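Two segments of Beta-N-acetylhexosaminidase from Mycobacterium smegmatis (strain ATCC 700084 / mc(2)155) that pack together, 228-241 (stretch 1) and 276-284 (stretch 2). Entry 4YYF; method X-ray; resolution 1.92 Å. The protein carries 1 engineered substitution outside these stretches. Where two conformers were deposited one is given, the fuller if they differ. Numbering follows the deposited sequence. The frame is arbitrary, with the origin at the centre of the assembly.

Stretch 1 228-241: LMGDDLVPYRTLTG
Stretch 2 (276-284) GGYGGPGFG

Stretch 2, an irregular loop, lies along one side of stretch 1, with M229 facing Y278 (CA to CA 6.7 Å), R237 facing G280 (CA to CA 4.0 Å) and T240 facing F283 (CA to CA 6.7 Å), so both chains advance in the same sense. The contact buries 474 Å², both sides summed, and centres on Y278, R237 and T240. In stretch 1, L228 belongs to a helix that begins earlier in the chain; a type I turn then runs from D231 (phi/psi -144/-85) to V234 (V234 N to D231 O, 3.1 Å), and a second helix carries Y236 (-61/-29), R237 (-57/-37) and L239, with R237 N bonded to V234 O at 3.1 Å and T240 N to Y236 O at 3.2 Å. Stretch 2 opens with a type I turn from G276 to G279, closed by G279 N to G276 O at 3.0 Å.

Y278 (phi/psi -75/-6) covers the most surface. Its CA-to-CB bond points sideways, but chi1 of 71° (p) and chi2 of -81° bring the ring tip to the helix. Ring atom CE2 lies 3.7 Å from Y236 CB, and the ring edge faces R237 N, 3.8 Å from CE2. L233 CD2 (chi1 m, chi2 t) approaches Y278 CB at 4.2 Å. The Y278 hydroxyl OH donates to P281 O at 2.8 Å, tying the side chain back to its own loop, and also lies 2.8 Å from T240 OG1.

T240 points toward stretch 2 with chi1 p (64°). Its OG1 donates to Y236 O, 3.0 Å away, one turn back. A water donates to both T240 OG1 and P281 O, each at 2.9 Å, bridging the stretches. The edge of the F283 ring (chi1 t, chi2 63°), whose CA-to-CB bond points toward stretch 1, meets T240 O, 3.6 Å from CE1, while CD1 sits 3.8 Å from T240 CB.

R237 leaves the helix sideways and is extended, with chi angles m, t, t and 174°. Its CG lies 3.6 Å from G279 O, and NH1 reaches back to M229 O at 2.8 Å in a weak hydrogen bond. Y278 O lies at the guanidinium edge, yet neither it nor R237 NE has a partner in the model. Selenomethionine M229 (chi m, m, t) bends its end to the loop, placing SE 3.6 Å from Y278 O and CE 3.1 Å from G277 O.

G279 has phi/psi 108/0, which by itself calls for glycine, because a CB would jam against the preceding carbonyl; it would also sit tight against R237 NE, at 3.3 Å. G280 (-123/177) lacks a side chain where its CA comes 4.0 Å from R237 CA; a CB there would clash with that CA and with Y278 OH. P281, C-gamma endo, sets CD 3.6 Å from R237 O.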

# COMPACT_ATOMS: atom_id res chain seq x y z
N LEU A 228 2.19 -20.99 -4.82
CA LEU A 228 2.01 -19.58 -5.18
C LEU A 228 2.81 -19.26 -6.44
O LEU A 228 2.38 -18.45 -7.27
CB LEU A 228 2.45 -18.66 -4.03
CG LEU A 228 1.73 -18.81 -2.69
CD1 LEU A 228 2.28 -17.82 -1.67
CD2 LEU A 228 0.23 -18.59 -2.86
N MSE A 229 3.97 -19.91 -6.58
CA MSE A 229 4.88 -19.66 -7.71
C MSE A 229 4.22 -19.89 -9.06
O MSE A 229 4.58 -19.22 -10.03
CB MSE A 229 6.13 -20.55 -7.63
CG MSE A 229 7.11 -20.13 -6.57
SE MSE A 229 7.97 -18.40 -6.94
CE MSE A 229 9.46 -18.80 -5.75
N GLY A 230 3.28 -20.82 -9.13
CA GLY A 230 2.63 -21.13 -10.39
C GLY A 230 1.26 -20.50 -10.58
O GLY A 230 0.59 -20.75 -11.59
N ASP A 231 0.83 -19.67 -9.64
CA ASP A 231 -0.54 -19.17 -9.63
C ASP A 231 -0.60 -17.72 -9.14
O ASP A 231 -0.57 -16.76 -9.94
CB ASP A 231 -1.39 -20.09 -8.74
CG ASP A 231 -2.88 -19.88 -8.91
OD1 ASP A 231 -3.29 -19.02 -9.71
OD2 ASP A 231 -3.66 -20.60 -8.24
N ASP A 232 -0.66 -17.55 -7.83
CA ASP A 232 -0.83 -16.24 -7.22
C ASP A 232 0.26 -15.23 -7.59
O ASP A 232 0.01 -14.03 -7.66
CB ASP A 232 -0.93 -16.36 -5.69
CG ASP A 232 -1.95 -17.41 -5.25
OD1 ASP A 232 -1.80 -18.59 -5.64
OD2 ASP A 232 -2.91 -17.05 -4.51
N LEU A 233 1.48 -15.70 -7.82
CA LEU A 233 2.60 -14.79 -8.05
C LEU A 233 2.74 -14.42 -9.52
O LEU A 233 3.51 -13.53 -9.87
CB LEU A 233 3.92 -15.41 -7.55
CG LEU A 233 4.10 -15.34 -6.04
CD1 LEU A 233 5.26 -16.21 -5.56
CD2 LEU A 233 4.31 -13.89 -5.59
N VAL A 234 2.00 -15.11 -10.38
CA VAL A 234 2.13 -14.89 -11.83
C VAL A 234 1.93 -13.42 -12.28
O VAL A 234 2.74 -12.91 -13.06
CB VAL A 234 1.27 -15.89 -12.65
CG1 VAL A 234 1.25 -15.53 -14.12
CG2 VAL A 234 1.80 -17.31 -12.45
N PRO A 235 0.87 -12.74 -11.80
CA PRO A 235 0.67 -11.34 -12.23
C PRO A 235 1.85 -10.41 -11.92
O PRO A 235 2.14 -9.51 -12.72
CB PRO A 235 -0.58 -10.91 -11.44
CG PRO A 235 -1.34 -12.19 -11.24
CD PRO A 235 -0.27 -13.23 -11.00
N TYR A 236 2.51 -10.60 -10.78
CA TYR A 236 3.64 -9.74 -10.41
C TYR A 236 4.79 -9.82 -11.41
O TYR A 236 5.54 -8.86 -11.57
CB TYR A 236 4.15 -10.08 -9.00
CG TYR A 236 3.15 -9.80 -7.91
CD1 TYR A 236 3.04 -8.53 -7.34
CD2 TYR A 236 2.30 -10.79 -7.44
CE1 TYR A 236 2.13 -8.27 -6.33
CE2 TYR A 236 1.37 -10.53 -6.43
CZ TYR A 236 1.30 -9.27 -5.88
OH TYR A 236 0.38 -9.01 -4.87
N ARG A 237 4.94 -10.97 -12.07
CA ARG A 237 6.06 -11.17 -12.99
C ARG A 237 6.12 -10.12 -14.09
O ARG A 237 7.21 -9.73 -14.50
CB ARG A 237 6.00 -12.54 -13.65
CG ARG A 237 6.11 -13.73 -12.72
CD ARG A 237 5.87 -14.98 -13.55
NE ARG A 237 5.80 -16.22 -12.78
CZ ARG A 237 5.49 -17.40 -13.31
NH1 ARG A 237 5.46 -18.49 -12.56
NH2 ARG A 237 5.20 -17.48 -14.60
N THR A 238 4.97 -9.69 -14.59
CA THR A 238 4.97 -8.64 -15.60
C THR A 238 4.59 -7.27 -15.05
O THR A 238 5.09 -6.26 -15.53
CB THR A 238 4.08 -8.98 -16.82
OG1 THR A 238 2.74 -9.19 -16.38
CG2 THR A 238 4.58 -10.25 -17.50
N LEU A 239 3.72 -7.22 -14.05
CA LEU A 239 3.16 -5.95 -13.61
C LEU A 239 4.11 -5.10 -12.77
O LEU A 239 4.01 -3.89 -12.76
CB LEU A 239 1.83 -6.16 -12.88
CG LEU A 239 0.73 -6.79 -13.74
CD1 LEU A 239 -0.61 -6.76 -13.02
CD2 LEU A 239 0.64 -6.05 -15.08
N THR A 240 5.04 -5.74 -12.06
CA THR A 240 6.01 -4.97 -11.26
C THR A 240 7.02 -4.22 -12.11
O THR A 240 7.67 -3.29 -11.63
CB THR A 240 6.77 -5.85 -10.25
OG1 THR A 240 7.57 -6.80 -10.94
CG2 THR A 240 5.81 -6.58 -9.35
N GLY A 241 7.15 -4.63 -13.38
CA GLY A 241 8.10 -4.02 -14.29
C GLY A 241 7.52 -2.87 -15.10
O GLY A 241 8.20 -2.30 -15.95
N GLY A 276 14.08 -11.14 -7.17
CA GLY A 276 13.51 -11.74 -8.37
C GLY A 276 13.15 -13.19 -8.14
O GLY A 276 12.80 -13.92 -9.08
N GLY A 277 13.23 -13.62 -6.89
CA GLY A 277 12.95 -15.00 -6.54
C GLY A 277 11.49 -15.37 -6.78
O GLY A 277 11.16 -16.54 -6.90
N TYR A 278 10.63 -14.37 -6.85
CA TYR A 278 9.21 -14.63 -7.07
C TYR A 278 8.93 -15.02 -8.53
O TYR A 278 7.79 -15.35 -8.88
CB TYR A 278 8.36 -13.42 -6.66
CG TYR A 278 8.50 -12.26 -7.61
CD1 TYR A 278 9.59 -11.41 -7.52
CD2 TYR A 278 7.56 -12.03 -8.60
CE1 TYR A 278 9.74 -10.35 -8.38
CE2 TYR A 278 7.69 -10.97 -9.47
CZ TYR A 278 8.78 -10.14 -9.35
OH TYR A 278 8.93 -9.09 -10.22
N GLY A 279 9.95 -14.94 -9.39
CA GLY A 279 9.80 -15.36 -10.77
C GLY A 279 9.77 -14.23 -11.78
O GLY A 279 9.66 -14.46 -12.98
N GLY A 280 9.88 -13.00 -11.30
CA GLY A 280 9.92 -11.84 -12.16
C GLY A 280 11.21 -11.10 -11.85
O GLY A 280 11.95 -11.52 -10.98
N PRO A 281 11.48 -10.02 -12.58
CA PRO A 281 12.70 -9.25 -12.30
C PRO A 281 12.65 -8.67 -10.89
O PRO A 281 11.57 -8.30 -10.43
CB PRO A 281 12.64 -8.13 -13.34
CG PRO A 281 11.19 -8.06 -13.76
CD PRO A 281 10.71 -9.46 -13.71
N GLY A 282 13.80 -8.61 -10.22
CA GLY A 282 13.87 -8.07 -8.87
C GLY A 282 13.30 -6.66 -8.82
O GLY A 282 13.63 -5.82 -9.66
N PHE A 283 12.44 -6.41 -7.84
CA PHE A 283 11.69 -5.15 -7.78
C PHE A 283 12.41 -4.13 -6.91
O PHE A 283 12.72 -4.41 -5.75
CB PHE A 283 10.28 -5.42 -7.23
CG PHE A 283 9.42 -4.19 -7.13
CD1 PHE A 283 9.06 -3.48 -8.26
CD2 PHE A 283 8.94 -3.77 -5.89
CE1 PHE A 283 8.25 -2.35 -8.18
CE2 PHE A 283 8.12 -2.64 -5.79
CZ PHE A 283 7.78 -1.94 -6.93
N GLY A 284 12.65 -2.95 -7.46
CA GLY A 284 13.38 -1.91 -6.76
C GLY A 284 12.52 -0.74 -6.33
O GLY A 284 13.02 0.23 -5.76
O HOH W 1 10.29 -5.77 -11.05